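Local coordinates for putative Lipoprotein (Clostridium perfringens, PDB 5J7R) that is of unknown function but contains a sporulation and spore germination family domain and is probably anchored to the membrane as a lipoprotein, at residues 103-107 / 108-112; 152-155 / 156-159; 55-58 / 59-63. All coordinates share one frame; numbering follows the deposited sequence. Where two conformers were deposited one is given.

Interaction 1. Residues 103-107 / 108-112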
ATOM      1  N   VAL A 103      -5.974  22.738  21.198  1.00 81.65           N
ATOM      2  CA  VAL A 103      -6.181  22.775  22.653  1.00 84.73           C
ATOM      3  C   VAL A 103      -5.000  23.489  23.294  1.00 86.77           C
ATOM      4  O   VAL A 103      -4.003  23.767  22.628  1.00 81.69           O
ATOM      5  CB  VAL A 103      -6.317  21.361  23.276  1.00 85.62           C
ATOM      6  CG1 VAL A 103      -7.586  20.674  22.787  1.00 88.11           C
ATOM      7  CG2 VAL A 103      -5.093  20.498  22.982  1.00 84.09           C
ATOM      8  N   ASN A 104      -5.125  23.816  24.577  1.00 90.74           N
ATOM      9  CA  ASN A 104      -4.030  24.466  25.297  1.00 90.62           C
ATOM     10  C   ASN A 104      -2.986  23.455  25.662  1.00 84.50           C
ATOM     11  O   ASN A 104      -3.306  22.521  26.384  1.00 83.07           O
ATOM     12  CB  ASN A 104      -4.502  25.047  26.636  1.00 98.43           C
ATOM     13  CG  ASN A 104      -5.311  26.301  26.467  1.00103.74           C
ATOM     14  OD1 ASN A 104      -5.722  26.643  25.357  1.00103.59           O
ATOM     15  ND2 ASN A 104      -5.533  27.007  27.563  1.00113.37           N
HETATM   16  N   MSE A 105      -1.744  23.677  25.243  1.00 78.30           N
HETATM   17  CA  MSE A 105      -0.643  22.757  25.547  1.00 81.78           C
HETATM   18  C   MSE A 105       0.595  23.478  26.003  1.00 79.20           C
HETATM   19  O   MSE A 105       0.811  24.644  25.666  1.00 78.92           O
HETATM   20  CB  MSE A 105      -0.176  21.988  24.305  1.00 81.31           C
HETATM   21  CG  MSE A 105      -1.235  21.156  23.579  1.00 89.26           C
HETATM   22 SE   MSE A 105      -0.409  20.321  21.978  1.00 88.27          SE
HETATM   23  CE  MSE A 105      -2.056  19.987  20.950  1.00 94.17           C
ATOM     24  N   SER A 106       1.427  22.770  26.769  1.00 76.93           N
ATOM     25  CA  SER A 106       2.698  23.315  27.241  1.00 77.64           C
ATOM     26  C   SER A 106       3.651  23.238  26.059  1.00 76.86           C
ATOM     27  O   SER A 106       3.457  22.415  25.153  1.00 73.95           O
ATOM     28  CB  SER A 106       3.258  22.495  28.399  1.00 77.89           C
ATOM     29  OG  SER A 106       3.502  21.153  28.006  1.00 77.42           O
ATOM     30  N   ALA A 107       4.671  24.084  26.053  1.00 74.11           N
ATOM     31  CA  ALA A 107       5.636  24.081  24.953  1.00 74.82           C
ATOM     32  C   ALA A 107       6.371  22.748  24.792  1.00 72.90           C
ATOM     33  O   ALA A 107       6.735  22.375  23.674  1.00 76.09           O
ATOM     34  CB  ALA A 107       6.621  25.207  25.122  1.00 76.32           C
ATOM     35  N   THR A 108       6.575  22.031  25.892  1.00 73.60           N
ATOM     36  CA  THR A 108       7.260  20.735  25.832  1.00 78.04           C
ATOM     37  C   THR A 108       6.332  19.668  25.241  1.00 75.30           C
ATOM     38  O   THR A 108       6.782  18.834  24.459  1.00 80.88           O
ATOM     39  CB  THR A 108       7.861  20.300  27.193  1.00 80.57           C
ATOM     40  OG1 THR A 108       6.824  20.241  28.176  1.00 82.73           O
ATOM     41  CG2 THR A 108       8.935  21.299  27.625  1.00 83.51           C
ATOM     42  N   LYS A 109       5.044  19.710  25.588  1.00 72.45           N
ATOM     43  CA  LYS A 109       4.070  18.740  25.071  1.00 69.32           C
ATOM     44  C   LYS A 109       3.808  19.009  23.586  1.00 67.41           C
ATOM     45  O   LYS A 109       3.792  18.075  22.772  1.00 64.93           O
ATOM     46  CB  LYS A 109       2.763  18.812  25.874  1.00 69.15           C
ATOM     47  CG  LYS A 109       1.676  17.834  25.521  1.00 73.63           C
ATOM     48  CD  LYS A 109       1.997  16.420  25.980  1.00 78.98           C
ATOM     49  CE  LYS A 109       1.020  15.400  25.332  1.00 80.47           C
ATOM     50  NZ  LYS A 109       0.965  14.035  25.941  1.00 85.74           N
ATOM     51  N   GLU A 110       3.626  20.280  23.231  1.00 68.06           N
ATOM     52  CA  GLU A 110       3.368  20.656  21.842  1.00 70.14           C
ATOM     53  C   GLU A 110       4.554  20.298  20.950  1.00 69.42           C
ATOM     54  O   GLU A 110       4.363  19.878  19.810  1.00 66.67           O
ATOM     55  CB  GLU A 110       3.036  22.145  21.702  1.00 71.58           C
ATOM     56  CG  GLU A 110       2.698  22.553  20.265  1.00 74.33           C
ATOM     57  CD  GLU A 110       2.296  24.009  20.100  1.00 74.99           C
ATOM     58  OE1 GLU A 110       2.728  24.819  20.925  1.00 77.47           O
ATOM     59  OE2 GLU A 110       1.577  24.347  19.123  1.00 77.40           O
ATOM     60  N   GLN A 111       5.769  20.458  21.461  1.00 71.74           N
ATOM     61  CA  GLN A 111       6.951  20.128  20.667  1.00 70.10           C
ATOM     62  C   GLN A 111       7.023  18.619  20.414  1.00 65.26           C
ATOM     63  O   GLN A 111       7.446  18.193  19.344  1.00 65.80           O
ATOM     64  CB  GLN A 111       8.234  20.628  21.331  1.00 71.45           C
ATOM     65  CG  GLN A 111       9.474  20.355  20.494  1.00 73.14           C
ATOM     66  CD  GLN A 111      10.741  20.948  21.069  1.00 77.02           C
ATOM     67  OE1 GLN A 111      10.704  21.788  21.968  1.00 76.66           O
ATOM     68  NE2 GLN A 111      11.879  20.520  20.536  1.00 80.12           N
ATOM     69  N   ALA A 112       6.606  17.822  21.395  1.00 65.08           N
ATOM     70  CA  ALA A 112       6.615  16.361  21.256  1.00 64.19           C
ATOM     71  C   ALA A 112       5.586  15.945  20.211  1.00 60.26           C
ATOM     72  O   ALA A 112       5.823  15.032  19.427  1.00 64.68           O
ATOM     73  CB  ALA A 112       6.327  15.693  22.587  1.00 65.00           C
TER

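Interaction 2. Residues 152-155 / 156-159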
ATOM      1  N   PHE A 152       6.593  22.584   7.331  1.00 80.47           N
ATOM      2  CA  PHE A 152       7.819  22.465   8.130  1.00 80.61           C
ATOM      3  C   PHE A 152       8.290  21.025   8.285  1.00 79.42           C
ATOM      4  O   PHE A 152       7.497  20.086   8.195  1.00 78.72           O
ATOM      5  CB  PHE A 152       7.616  23.096   9.520  1.00 79.21           C
ATOM      6  CG  PHE A 152       6.546  22.436  10.347  1.00 75.98           C
ATOM      7  CD1 PHE A 152       5.220  22.805  10.206  1.00 74.24           C
ATOM      8  CD2 PHE A 152       6.866  21.454  11.272  1.00 76.41           C
ATOM      9  CE1 PHE A 152       4.224  22.189  10.948  1.00 73.08           C
ATOM     10  CE2 PHE A 152       5.876  20.839  12.026  1.00 73.84           C
ATOM     11  CZ  PHE A 152       4.553  21.210  11.864  1.00 73.87           C
ATOM     12  N   GLY A 153       9.595  20.879   8.507  1.00 81.68           N
ATOM     13  CA  GLY A 153      10.241  19.583   8.712  1.00 82.39           C
ATOM     14  C   GLY A 153      10.823  19.559  10.114  1.00 84.47           C
ATOM     15  O   GLY A 153      10.573  20.473  10.902  1.00 83.13           O
ATOM     16  N   LYS A 154      11.586  18.511  10.426  1.00 88.65           N
ATOM     17  CA  LYS A 154      12.215  18.352  11.750  1.00 94.15           C
ATOM     18  C   LYS A 154      13.117  19.548  12.088  1.00 99.15           C
ATOM     19  O   LYS A 154      12.993  20.145  13.162  1.00 97.77           O
ATOM     20  CB  LYS A 154      13.053  17.057  11.794  1.00100.14           C
ATOM     21  CG  LYS A 154      13.666  16.735  13.180  1.00106.23           C
ATOM     22  CD  LYS A 154      12.669  16.265  14.221  1.00107.17           C
ATOM     23  CE  LYS A 154      12.104  14.884  13.912  1.00106.95           C
ATOM     24  NZ  LYS A 154      11.115  14.440  14.931  1.00102.54           N
ATOM     25  N   GLU A 155      14.009  19.885  11.153  0.50103.09           N
ATOM     26  CA  GLU A 155      14.965  20.999  11.306  0.50108.65           C
ATOM     27  C   GLU A 155      14.319  22.347  11.634  0.50107.20           C
ATOM     28  O   GLU A 155      14.868  23.134  12.398  0.50108.96           O
ATOM     29  CB  GLU A 155      15.777  21.180  10.016  0.50112.91           C
ATOM     30  CG  GLU A 155      16.595  19.971   9.589  0.50115.35           C
ATOM     31  CD  GLU A 155      17.643  19.583  10.612  0.50119.62           C
ATOM     32  OE1 GLU A 155      18.278  18.522  10.440  0.50121.28           O
ATOM     33  OE2 GLU A 155      17.833  20.339  11.588  0.50123.11           O
ATOM     34  N   ASP A 156      13.157  22.600  11.044  1.00103.72           N
ATOM     35  CA  ASP A 156      12.437  23.859  11.239  1.00102.17           C
ATOM     36  C   ASP A 156      11.737  24.049  12.590  1.00 99.29           C
ATOM     37  O   ASP A 156      11.357  25.167  12.902  1.00 99.02           O
ATOM     38  CB  ASP A 156      11.372  23.987  10.137  1.00 99.71           C
ATOM     39  CG  ASP A 156      11.953  23.879   8.724  1.00101.82           C
ATOM     40  OD1 ASP A 156      13.076  24.372   8.486  1.00105.57           O
ATOM     41  OD2 ASP A 156      11.259  23.309   7.847  1.00 97.01           O
ATOM     42  N   ILE A 157      11.577  22.991  13.389  1.00 98.20           N
ATOM     43  CA  ILE A 157      10.843  23.098  14.676  1.00 99.15           C
ATOM     44  C   ILE A 157      11.363  24.151  15.669  1.00101.49           C
ATOM     45  O   ILE A 157      10.574  24.981  16.134  1.00100.92           O
ATOM     46  CB  ILE A 157      10.651  21.719  15.367  1.00101.38           C
ATOM     47  CG1 ILE A 157       9.812  20.794  14.474  1.00 99.83           C
ATOM     48  CG2 ILE A 157       9.955  21.886  16.717  1.00100.26           C
ATOM     49  CD1 ILE A 157       9.653  19.386  15.007  1.00100.16           C
ATOM     50  N   PRO A 158      12.668  24.117  16.020  1.00106.47           N
ATOM     51  CA  PRO A 158      13.185  25.141  16.959  1.00109.38           C
ATOM     52  C   PRO A 158      12.970  26.596  16.490  1.00109.11           C
ATOM     53  O   PRO A 158      12.711  27.474  17.313  1.00108.15           O
ATOM     54  CB  PRO A 158      14.683  24.818  17.041  1.00113.59           C
ATOM     55  CG  PRO A 158      14.777  23.369  16.712  1.00111.32           C
ATOM     56  CD  PRO A 158      13.698  23.109  15.697  1.00107.67           C
ATOM     57  N   ASN A 159      13.053  26.824  15.179  1.00109.19           N
ATOM     58  CA  ASN A 159      12.868  28.157  14.587  1.00111.80           C
ATOM     59  C   ASN A 159      11.421  28.656  14.601  1.00105.41           C
ATOM     60  O   ASN A 159      11.179  29.843  14.406  1.00106.51           O
ATOM     61  CB  ASN A 159      13.349  28.159  13.131  1.00116.54           C
ATOM     62  CG  ASN A 159      14.815  27.785  12.990  1.00125.13           C
ATOM     63  OD1 ASN A 159      15.530  27.619  13.979  1.00127.29           O
ATOM     64  ND2 ASN A 159      15.269  27.652  11.748  1.00129.70           N
TER

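Interaction 3. Residues 55-58 / 59-63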
ATOM      1  N   LEU A  55      -1.374   5.057   3.136  1.00 42.20           N
ATOM      2  CA  LEU A  55      -0.510   4.646   4.249  1.00 43.87           C
ATOM      3  C   LEU A  55      -0.370   5.791   5.248  1.00 43.15           C
ATOM      4  O   LEU A  55      -0.541   5.594   6.454  1.00 43.33           O
ATOM      5  CB  LEU A  55       0.867   4.229   3.750  1.00 44.52           C
ATOM      6  CG  LEU A  55       1.863   3.749   4.808  1.00 44.39           C
ATOM      7  CD1 LEU A  55       1.331   2.540   5.566  1.00 45.82           C
ATOM      8  CD2 LEU A  55       3.177   3.414   4.137  1.00 45.14           C
ATOM      9  N   GLY A  56      -0.065   6.981   4.743  1.00 41.25           N
ATOM     10  CA  GLY A  56       0.069   8.163   5.583  1.00 44.48           C
ATOM     11  C   GLY A  56      -1.211   8.416   6.354  1.00 44.74           C
ATOM     12  O   GLY A  56      -1.196   8.706   7.550  1.00 45.11           O
ATOM     13  N   GLN A  57      -2.328   8.281   5.664  1.00 43.89           N
ATOM     14  CA  GLN A  57      -3.623   8.491   6.281  1.00 45.25           C
ATOM     15  C   GLN A  57      -3.832   7.497   7.422  1.00 42.52           C
ATOM     16  O   GLN A  57      -4.328   7.861   8.472  1.00 39.84           O
ATOM     17  CB  GLN A  57      -4.723   8.406   5.222  1.00 49.29           C
ATOM     18  CG  GLN A  57      -6.127   8.519   5.750  1.00 55.33           C
ATOM     19  CD  GLN A  57      -7.152   8.679   4.635  1.00 68.52           C
ATOM     20  OE1 GLN A  57      -6.905   9.354   3.630  1.00 72.54           O
ATOM     21  NE2 GLN A  57      -8.334   8.120   4.841  1.00 76.11           N
ATOM     22  N   TYR A  58      -3.454   6.243   7.197  1.00 40.01           N
ATOM     23  CA  TYR A  58      -3.582   5.205   8.199  1.00 41.40           C
ATOM     24  C   TYR A  58      -2.714   5.538   9.429  1.00 42.58           C
ATOM     25  O   TYR A  58      -3.176   5.424  10.564  1.00 41.40           O
ATOM     26  CB  TYR A  58      -3.164   3.856   7.611  1.00 42.13           C
ATOM     27  CG  TYR A  58      -3.363   2.697   8.534  1.00 41.65           C
ATOM     28  CD1 TYR A  58      -4.585   2.034   8.587  1.00 43.50           C
ATOM     29  CD2 TYR A  58      -2.339   2.263   9.361  1.00 45.31           C
ATOM     30  CE1 TYR A  58      -4.785   0.960   9.431  1.00 47.08           C
ATOM     31  CE2 TYR A  58      -2.532   1.189  10.224  1.00 47.85           C
ATOM     32  CZ  TYR A  58      -3.750   0.544  10.251  1.00 47.93           C
ATOM     33  OH  TYR A  58      -3.952  -0.516  11.085  1.00 56.05           O
ATOM     34  N   LEU A  59      -1.469   5.952   9.181  1.00 42.31           N
ATOM     35  CA  LEU A  59      -0.536   6.349  10.245  1.00 41.77           C
ATOM     36  C   LEU A  59      -1.084   7.487  11.097  1.00 42.28           C
ATOM     37  O   LEU A  59      -1.031   7.404  12.326  1.00 43.62           O
ATOM     38  CB  LEU A  59       0.838   6.736   9.675  1.00 43.31           C
ATOM     39  CG  LEU A  59       1.646   5.610   9.020  1.00 46.10           C
ATOM     40  CD1 LEU A  59       2.910   6.157   8.369  1.00 48.29           C
ATOM     41  CD2 LEU A  59       1.987   4.546  10.041  1.00 48.59           C
ATOM     42  N   ILE A  60      -1.596   8.549  10.468  1.00 41.29           N
ATOM     43  CA  ILE A  60      -2.157   9.662  11.240  1.00 43.74           C
ATOM     44  C   ILE A  60      -3.347   9.181  12.052  1.00 46.52           C
ATOM     45  O   ILE A  60      -3.565   9.648  13.175  1.00 47.48           O
ATOM     46  CB  ILE A  60      -2.591  10.862  10.352  1.00 44.83           C
ATOM     47  CG1 ILE A  60      -1.392  11.446   9.606  1.00 47.16           C
ATOM     48  CG2 ILE A  60      -3.241  11.973  11.184  1.00 47.19           C
ATOM     49  CD1 ILE A  60      -0.274  11.955  10.494  1.00 48.76           C
ATOM     50  N   GLN A  61      -4.108   8.245  11.488  1.00 48.90           N
ATOM     51  CA  GLN A  61      -5.304   7.745  12.184  1.00 52.31           C
ATOM     52  C   GLN A  61      -4.827   6.987  13.382  1.00 47.99           C
ATOM     53  O   GLN A  61      -5.450   7.024  14.426  1.00 52.48           O
ATOM     54  CB  GLN A  61      -6.114   6.733  11.338  1.00 57.23           C
ATOM     55  CG  GLN A  61      -7.626   6.870  11.513  1.00 70.25           C
ATOM     56  CD  GLN A  61      -8.240   8.118  10.900  1.00 78.77           C
ATOM     57  OE1 GLN A  61      -8.856   8.901  11.617  1.00 85.81           O
ATOM     58  NE2 GLN A  61      -8.075   8.321   9.597  1.00 83.27           N
ATOM     59  N   ALA A  62      -3.733   6.252  13.198  1.00 46.25           N
ATOM     60  CA  ALA A  62      -3.157   5.456  14.272  1.00 46.62           C
ATOM     61  C   ALA A  62      -2.627   6.331  15.414  1.00 44.31           C
ATOM     62  O   ALA A  62      -2.750   5.961  16.575  1.00 49.52           O
ATOM     63  CB  ALA A  62      -2.069   4.536  13.742  1.00 45.12           C
ATOM     64  N   LEU A  63      -2.055   7.481  15.081  1.00 43.20           N
ATOM     65  CA  LEU A  63      -1.557   8.422  16.100  1.00 45.28           C
ATOM     66  C   LEU A  63      -2.718   8.989  16.915  1.00 45.48           C
ATOM     67  O   LEU A  63      -2.613   9.127  18.120  1.00 50.19           O
ATOM     68  CB  LEU A  63      -0.750   9.575  15.467  1.00 43.18           C
ATOM     69  CG  LEU A  63       0.572   9.235  14.805  1.00 42.39           C
ATOM     70  CD1 LEU A  63       1.165  10.460  14.135  1.00 44.07           C
ATOM     71  CD2 LEU A  63       1.563   8.660  15.808  1.00 46.01           C
TER

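Interaction 1. Residues 103-107 / 108-112
M105 lies across the root of E110 at the N-terminus of helix 107-121, where S106 is the N-cap residue. The M105 chain, a selenomethionine extended beyond CG, crosses the E110 side chain at about a right angle. Its SE lies 3.8 Å from E110 CA and 3.9 Å from E110 CB, so the aliphatic root of the glutamate, not its carboxylate, makes the contact. These are the two positions, one before the cap and four after it, that a hydrophobic staple would use, but here only the methylene part of E110 fills the second. CG of E110 stands anti to the backbone N (chi1 -177°), and the straight chain carries the carboxylate away from M105: OE1 accepts from N145 N and OE2 from G143 N, tying the buried side chain to the loop after strand 129-134.

On S106 the hydroxyl turns forward to the first turn of the helix. With chi1 at 61°, OG sits between the backbone N and the carbonyl carbon and accepts from K109 N at 3.2 Å, while K109 CB presses alongside at 3.3 Å. The lysine chain bends at chi2 and runs away from the cap; its NZ donates to P75 O and forms a salt bridge with D32 of the second subunit. Q111 reaches E115 OE2 through NE2, along the same helix. The regular ladder begins with E110 N to S106 O, 2.9 Å and nearly straight, followed by Q111 N to A107 O at 3.1 Å, its donor raised above the carbonyl plane.

Interaction 2. Residues 152-155 / 156-159
A type I beta turn from K154 to I157, in the chain beyond strand 129-134, brings D156 back to G153, the residue just before it. The turn is closed by I157 N donating to K154 O at 3.2 Å, a fairly straight bond (162°) whose donor stands well above the carbonyl plane. A second backbone bond, D156 N to G153 O, is weak and bent.

The side-chain grip comes from D156. Its CG is anti to its own carbonyl carbon (chi1 -55°), which turns the carboxylate back to the G153 N-H, and OD2 accepts from G153 N at 3.0 Å. The N-H reaches the anti side of that oxygen from somewhat outside the carboxylate plane. The same OD2 rests 3.6 Å from F152 CA, and the CB atoms of F152 and D156 are 3.9 Å apart, so the aspartate lies alongside the root of the phenylalanine and not against its ring.

I157 folds inward: CG1 lies 3.5 Å from K154 O and 3.7 Å from G153 O, and approaches F152 CD2 obliquely at 4.4 Å. Both apolar side chains pack on I118 of helix 107-121, and F152 also pairs through its backbone with I130. The CB of K154 points away from residues 156-159; its NZ makes a weak hydrogen bond to E115 O, and its side chain touches I42 of the second subunit.

P158 has no N-H to extend the backbone bonding, and its ring carbon CD sits beside the E155 carbonyl instead. A side-chain carboxylate accepting from the backbone N three residues earlier resembles the N3-to-N-cap half of a capping box; G153 has no side chain for the other half, and here the bond ties the entry of a type I beta turn to its third residue.

Interaction 3. Residues 55-58 / 59-63
Around the Y58 ring, L59 N is the near neighbour across the contact, lying obliquely to it at 3.8 Å from both CG and CD2. CG of Y58 is anti to the backbone N (chi1 -175°), which swings the ring outward from the helix, leaning toward its C-terminal end. The Y58 side chain packs on I54 of the second subunit. The flat amide of Q61 folds back: its chain bends at chi2, leaving NE2 3.9 Å from Q57 O, with the aliphatic CG of Q57 just beyond. Both glutamines border strand 83-89, touching L83.

All this belongs to the middle of helix 51-65, whose bonding is the alpha-helical i to i+4 ladder. L59 N to L55 O and I60 N to G56 O are both 2.9 Å and nearly straight, while Q61 N to Q57 O and A62 N to Y58 O bend more.

On the inner side, L55 CG meets L59 CD1 at 4.4 Å, one turn apart, and L59 CG lies 3.4 Å from L55 O. I60 CG1 similarly covers G56 O, and its side chain reaches I117 and I121 of helix 107-121, as L59 reaches T120.

Overall arrangement
From the N terminus, interaction 3 comes first, within helix 51-65. Interaction 1 follows after the strand pair 83-89 and 92-97, where the loop turns into helix 107-121, and interaction 2 lies in the tail beyond strand 129-134. All three are local and in series, so none nests in or crosses another, and none closes a long loop. Helix 107-121 joins them: interaction 1 starts it, while interactions 2 and 3 pack against its later turns. Only interactions 1 and 2 touch, Q111 CG meeting I157 CG2 at 4.1 Å; interaction 3 has its centre about 21 Å from each of the others. All three reach the second subunit.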